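Local coordinates for trans-4-hydroxy-L-proline dehydratase (Clostridioides difficile 70-100-2010, PDB 6VXC), which catalyses the glycyl-radical-dependent dehydration of trans-4-hydroxy-L-proline to (S)-1-pyrroline-5-carboxylate in anaerobic hydroxyproline breakdown, at residues N362-G367 / G449-C454; S396-I401 / A425-E430. One frame throughout, in Å; residues are numbered along the deposited sequence.

Interaction 1 (N362-G367 / G449-C454)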
loop_
_atom_site.group_PDB
_atom_site.type_symbol
_atom_site.label_atom_id
_atom_site.label_comp_id
_atom_site.label_asym_id
_atom_site.label_seq_id
_atom_site.Cartn_x
_atom_site.Cartn_y
_atom_site.Cartn_z
ATOM N N ASN A 362 -1.937 -6.983 0.616
ATOM C CA ASN A 362 -1.891 -7.498 -0.745
ATOM C C ASN A 362 -1.435 -8.961 -0.745
ATOM O O ASN A 362 -0.306 -9.263 -0.360
ATOM C CB ASN A 362 -0.951 -6.609 -1.561
ATOM C CG ASN A 362 -0.982 -6.908 -3.041
ATOM O OD1 ASN A 362 -1.134 -8.048 -3.459
ATOM N ND2 ASN A 362 -0.766 -5.875 -3.848
ATOM N N ILE A 363 -2.302 -9.858 -1.211
ATOM C CA ILE A 363 -1.998 -11.282 -1.313
ATOM C C ILE A 363 -1.723 -11.622 -2.777
ATOM O O ILE A 363 -2.485 -11.230 -3.666
ATOM C CB ILE A 363 -3.142 -12.127 -0.712
ATOM C CG1 ILE A 363 -3.283 -11.796 0.789
ATOM C CG2 ILE A 363 -2.889 -13.615 -0.942
ATOM C CD1 ILE A 363 -4.415 -12.492 1.532
ATOM N N ASN A 364 -0.597 -12.313 -3.024
ATOM C CA ASN A 364 -0.123 -12.720 -4.345
ATOM C C ASN A 364 -0.375 -14.229 -4.503
ATOM O O ASN A 364 0.263 -15.039 -3.824
ATOM C CB ASN A 364 1.372 -12.433 -4.495
ATOM C CG ASN A 364 1.711 -10.973 -4.830
ATOM O OD1 ASN A 364 2.801 -10.720 -5.322
ATOM N ND2 ASN A 364 0.820 -10.020 -4.526
ATOM N N THR A 365 -1.272 -14.606 -5.403
ATOM C CA THR A 365 -1.619 -16.002 -5.647
ATOM C C THR A 365 -1.166 -16.407 -7.046
ATOM O O THR A 365 -1.303 -15.637 -8.004
ATOM C CB THR A 365 -3.141 -16.210 -5.457
ATOM O OG1 THR A 365 -3.489 -15.939 -4.097
ATOM C CG2 THR A 365 -3.598 -17.636 -5.794
ATOM N N GLY A 366 -0.619 -17.613 -7.164
ATOM C CA GLY A 366 -0.115 -18.070 -8.445
ATOM C C GLY A 366 1.403 -18.088 -8.496
ATOM O O GLY A 366 2.047 -18.784 -7.705
ATOM N N GLY A 367 1.980 -17.319 -9.418
ATOM C CA GLY A 367 3.402 -17.073 -9.452
ATOM C C GLY A 367 4.214 -18.346 -9.596
ATOM O O GLY A 367 3.839 -19.288 -10.309
ATOM N N GLY A 449 9.760 -13.466 -3.833
ATOM C CA GLY A 449 9.242 -12.115 -3.814
ATOM C C GLY A 449 7.911 -11.940 -4.541
ATOM O O GLY A 449 7.302 -12.868 -5.066
ATOM N N GLY A 450 7.481 -10.691 -4.579
ATOM C CA GLY A 450 6.212 -10.363 -5.181
ATOM C C GLY A 450 5.951 -8.884 -5.042
ATOM O O GLY A 450 6.885 -8.089 -4.914
ATOM N N THR A 451 4.677 -8.517 -5.121
ATOM C CA THR A 451 4.255 -7.140 -4.946
ATOM C C THR A 451 3.392 -7.047 -3.701
ATOM O O THR A 451 2.682 -7.990 -3.352
ATOM C CB THR A 451 3.464 -6.616 -6.160
ATOM O OG1 THR A 451 2.313 -7.439 -6.391
ATOM C CG2 THR A 451 4.341 -6.579 -7.421
ATOM N N SER A 452 3.458 -5.901 -3.037
ATOM C CA SER A 452 2.599 -5.615 -1.906
ATOM C C SER A 452 2.048 -4.211 -2.074
ATOM O O SER A 452 2.350 -3.516 -3.050
ATOM C CB SER A 452 3.343 -5.768 -0.573
ATOM O OG SER A 452 4.360 -4.789 -0.433
ATOM N N GLY A 453 1.258 -3.789 -1.107
ATOM C CA GLY A 453 0.599 -2.498 -1.215
ATOM C C GLY A 453 -0.227 -2.461 -2.486
ATOM O O GLY A 453 -1.078 -3.319 -2.717
ATOM N N CYS A 454 0.056 -1.493 -3.356
ATOM C CA CYS A 454 -0.632 -1.397 -4.640
ATOM C C CYS A 454 0.055 -2.219 -5.732
ATOM O O CYS A 454 -0.559 -3.118 -6.309
ATOM C CB CYS A 454 -0.742 0.072 -5.059
ATOM S SG CYS A 454 -1.810 1.058 -3.977
HETATM O O HOH W 1 0.414 -5.380 1.313
HETATM O O HOH W 2 1.755 -10.449 -1.786
#
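The side-chain amides of N362 and N364 reach across to the backbone of T451 and G453 and carry the direct polar contact between the two segments. N364 OD1 takes the amide hydrogen of T451 N at 2.9 Å, a nearly straight bond (168° at the hydrogen) whose donor is tilted from the carbonyl plane. The same oxygen receives a weak bond from T451 OG1 at 3.5 Å, and Q400 NE2 is a further donor to it, so this buried acceptor is well supplied. T451 OG1 can lean toward N364 because chi1 of 58° sets the hydroxyl between its own backbone N and carbonyl carbon. One position before T451, the bare glycine backbone passes close by the amide oxygen, with G450 CA 3.4 Å from N364 OD1.

N362 works at the other end. Its CG is anti to the backbone N (chi1 -171°), which carries the amide over toward G453, and ND2 donates to G453 O at 2.8 Å. The acceptor lies near the amide plane of N362, yet the donor stands above the G453 carbonyl plane. Y427 OH also hydrogen-bonds N362 ND2, while N398 ND2 serves N362 OD1.

Two waters do what direct backbone pairing does not. One accepts from both N362 N (2.9 Å) and G453 N (3.0 Å); the other donates to N362 O and T451 O. In keeping with this, the axes of the short strands, which run roughly antiparallel, are 6.6 Å apart.

Strand 362-366 is the outermost strand of its five-stranded sheet, bonded through its backbone to strand 396-401. I363 packs on helices 305-318 and 324-339, and T365 on helix 378-390, whereas 450-452 pairs with strand 456-458 and leads into C454, probably the cysteine radical site.

Interaction 2 (S396-I401 / A425-E430)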
loop_
_atom_site.group_PDB
_atom_site.type_symbol
_atom_site.label_atom_id
_atom_site.label_comp_id
_atom_site.label_asym_id
_atom_site.label_seq_id
_atom_site.Cartn_x
_atom_site.Cartn_y
_atom_site.Cartn_z
ATOM N N SER A 396 -6.584 -7.406 -0.264
ATOM C CA SER A 396 -6.416 -7.110 -1.679
ATOM C C SER A 396 -5.863 -8.379 -2.322
ATOM O O SER A 396 -4.655 -8.642 -2.275
ATOM C CB SER A 396 -5.503 -5.894 -1.840
ATOM O OG SER A 396 -5.305 -5.537 -3.186
ATOM N N SER A 397 -6.762 -9.187 -2.909
ATOM C CA SER A 397 -6.439 -10.535 -3.378
ATOM C C SER A 397 -6.112 -10.492 -4.870
ATOM O O SER A 397 -6.997 -10.273 -5.706
ATOM C CB SER A 397 -7.595 -11.497 -3.097
ATOM O OG SER A 397 -7.288 -12.797 -3.584
ATOM N N ASN A 398 -4.848 -10.720 -5.202
ATOM C CA ASN A 398 -4.344 -10.541 -6.559
ATOM C C ASN A 398 -3.626 -11.799 -7.020
ATOM O O ASN A 398 -3.363 -12.714 -6.234
ATOM C CB ASN A 398 -3.404 -9.332 -6.621
ATOM C CG ASN A 398 -4.081 -8.088 -6.160
ATOM O OD1 ASN A 398 -5.098 -7.703 -6.712
ATOM N ND2 ASN A 398 -3.585 -7.501 -5.107
ATOM N N VAL A 399 -3.241 -11.811 -8.298
ATOM C CA VAL A 399 -2.583 -12.962 -8.897
ATOM C C VAL A 399 -1.262 -12.541 -9.530
ATOM O O VAL A 399 -1.130 -11.430 -10.053
ATOM C CB VAL A 399 -3.505 -13.657 -9.929
ATOM C CG1 VAL A 399 -4.779 -14.129 -9.228
ATOM C CG2 VAL A 399 -3.816 -12.762 -11.126
ATOM N N GLN A 400 -0.267 -13.414 -9.402
ATOM C CA GLN A 400 0.969 -13.352 -10.163
ATOM C C GLN A 400 0.846 -14.291 -11.356
ATOM O O GLN A 400 0.594 -15.490 -11.191
ATOM C CB GLN A 400 2.178 -13.737 -9.310
ATOM C CG GLN A 400 2.879 -12.582 -8.615
ATOM C CD GLN A 400 4.259 -12.972 -8.099
ATOM O OE1 GLN A 400 5.072 -13.532 -8.837
ATOM N NE2 GLN A 400 4.513 -12.719 -6.817
ATOM N N ILE A 401 1.052 -13.750 -12.541
ATOM C CA ILE A 401 0.969 -14.494 -13.780
ATOM C C ILE A 401 2.381 -14.617 -14.320
ATOM O O ILE A 401 3.052 -13.607 -14.539
ATOM C CB ILE A 401 0.040 -13.797 -14.786
ATOM C CG1 ILE A 401 -1.372 -13.624 -14.201
ATOM C CG2 ILE A 401 0.048 -14.532 -16.114
ATOM C CD1 ILE A 401 -2.041 -14.903 -13.698
ATOM N N ALA A 425 -6.035 -7.784 -9.380
ATOM C CA ALA A 425 -5.071 -7.217 -10.299
ATOM C C ALA A 425 -4.113 -8.320 -10.748
ATOM O O ALA A 425 -3.986 -9.362 -10.100
ATOM C CB ALA A 425 -4.294 -6.077 -9.645
ATOM N N PHE A 426 -3.410 -8.059 -11.842
ATOM C CA PHE A 426 -2.485 -9.008 -12.445
ATOM C C PHE A 426 -1.069 -8.448 -12.386
ATOM O O PHE A 426 -0.842 -7.306 -12.787
ATOM C CB PHE A 426 -2.884 -9.303 -13.904
ATOM C CG PHE A 426 -4.305 -9.819 -14.063
ATOM C CD1 PHE A 426 -5.375 -8.939 -14.128
ATOM C CD2 PHE A 426 -4.557 -11.175 -14.158
ATOM C CE1 PHE A 426 -6.682 -9.407 -14.273
ATOM C CE2 PHE A 426 -5.849 -11.646 -14.304
ATOM C CZ PHE A 426 -6.920 -10.764 -14.356
ATOM N N TYR A 427 -0.118 -9.260 -11.920
ATOM C CA TYR A 427 1.290 -8.889 -11.829
ATOM C C TYR A 427 2.142 -9.873 -12.618
ATOM O O TYR A 427 1.883 -11.078 -12.599
ATOM C CB TYR A 427 1.792 -8.863 -10.370
ATOM C CG TYR A 427 1.016 -7.950 -9.455
ATOM C CD1 TYR A 427 1.200 -6.572 -9.509
ATOM C CD2 TYR A 427 0.123 -8.466 -8.526
ATOM C CE1 TYR A 427 0.483 -5.721 -8.688
ATOM C CE2 TYR A 427 -0.596 -7.634 -7.694
ATOM C CZ TYR A 427 -0.411 -6.256 -7.778
ATOM O OH TYR A 427 -1.120 -5.437 -6.945
ATOM N N ASN A 428 3.180 -9.352 -13.274
ATOM C CA ASN A 428 4.059 -10.126 -14.153
ATOM C C ASN A 428 5.198 -10.731 -13.333
ATOM O O ASN A 428 6.128 -10.026 -12.927
ATOM C CB ASN A 428 4.593 -9.237 -15.273
ATOM C CG ASN A 428 5.488 -9.983 -16.250
ATOM O OD1 ASN A 428 5.869 -11.124 -16.013
ATOM N ND2 ASN A 428 5.794 -9.345 -17.379
ATOM N N THR A 429 5.128 -12.043 -13.103
ATOM C CA THR A 429 6.142 -12.721 -12.296
ATOM C C THR A 429 7.543 -12.519 -12.860
ATOM O O THR A 429 8.495 -12.285 -12.101
ATOM C CB THR A 429 5.824 -14.213 -12.188
ATOM O OG1 THR A 429 4.605 -14.399 -11.461
ATOM C CG2 THR A 429 6.973 -14.968 -11.523
ATOM N N GLU A 430 7.699 -12.614 -14.179
ATOM C CA GLU A 430 9.036 -12.455 -14.744
ATOM C C GLU A 430 9.551 -11.034 -14.563
ATOM O O GLU A 430 10.750 -10.844 -14.362
ATOM C CB GLU A 430 9.076 -12.859 -16.221
ATOM C CG GLU A 430 9.256 -14.374 -16.382
ATOM C CD GLU A 430 7.995 -15.131 -16.002
ATOM O OE1 GLU A 430 6.967 -14.850 -16.632
ATOM O OE2 GLU A 430 8.021 -15.960 -15.059
HETATM O O HOH W 3 3.750 -13.319 -17.328
#
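V399 and F426 meet side by side on one face of a parallel strand pair, with V399 CG2 3.5 Å from F426 CD2. I401 CG1 comes to the edge of the same ring, at 4.0 Å from CD2. Helices 378-390, 407-418 and 734-750 close around this apolar group, making it the densely packed side.

The backbones pair in parallel register, V399 with F426, Q400 with Y427 and I401 with N428. V399 N donates to A425 O, Y427 N to V399 O, I401 N to Y427 O at 2.8 Å, and T429 N to I401 O.

Q400 and Y427 point to the other face, with N398 and T429 at the two ends of the pairing. N398 CB approaches the edge of the Y427 ring, 3.5 Å from CE2, with amide and ring planes 88° apart. N398 OD1 accepts from A425 N at 2.8 Å, extending the pairing by a side-chain bond. T429 OG1 donates to Q400 OE1 at 2.8 Å, on a lone pair in the carbonyl plane.

Looser are N428 and E430, which bury little against the other strand: E430 is partly exposed, held by S402 OG and K403 N. N428 takes a weak N-cap bond from E430 N, and its ND2 donates to G753 O.

Strand 396-401, helix 407-418 and strand 426-428 form a beta-alpha-beta crossover unit of this glycyl radical enzyme.

Overall arrangement
Interaction 2 is nested along the chain inside the loop closed by interaction 1, and their centres lie 6 Å apart. Strands 362-366 and 396-401 are sheet neighbours, with T365 O 2.8 Å from Q400 N, a probable hydrogen bond. The contacts also meet beside the active site: Y427 OH lies 2.5 Å from C454 O, likewise probably hydrogen-bonded, and Y427 CE2 approaches T451 OG1 to 3.2 Å. At nearest atoms, the Y427 side chain is about 6 Å from that of C454, the probable radical cysteine, and about 7 Å from that of E456, the probable proton acceptor. A glycerol, probably from the crystallisation liquor, comes within about 4 Å of G453 (nearest atoms) and may mark a pocket.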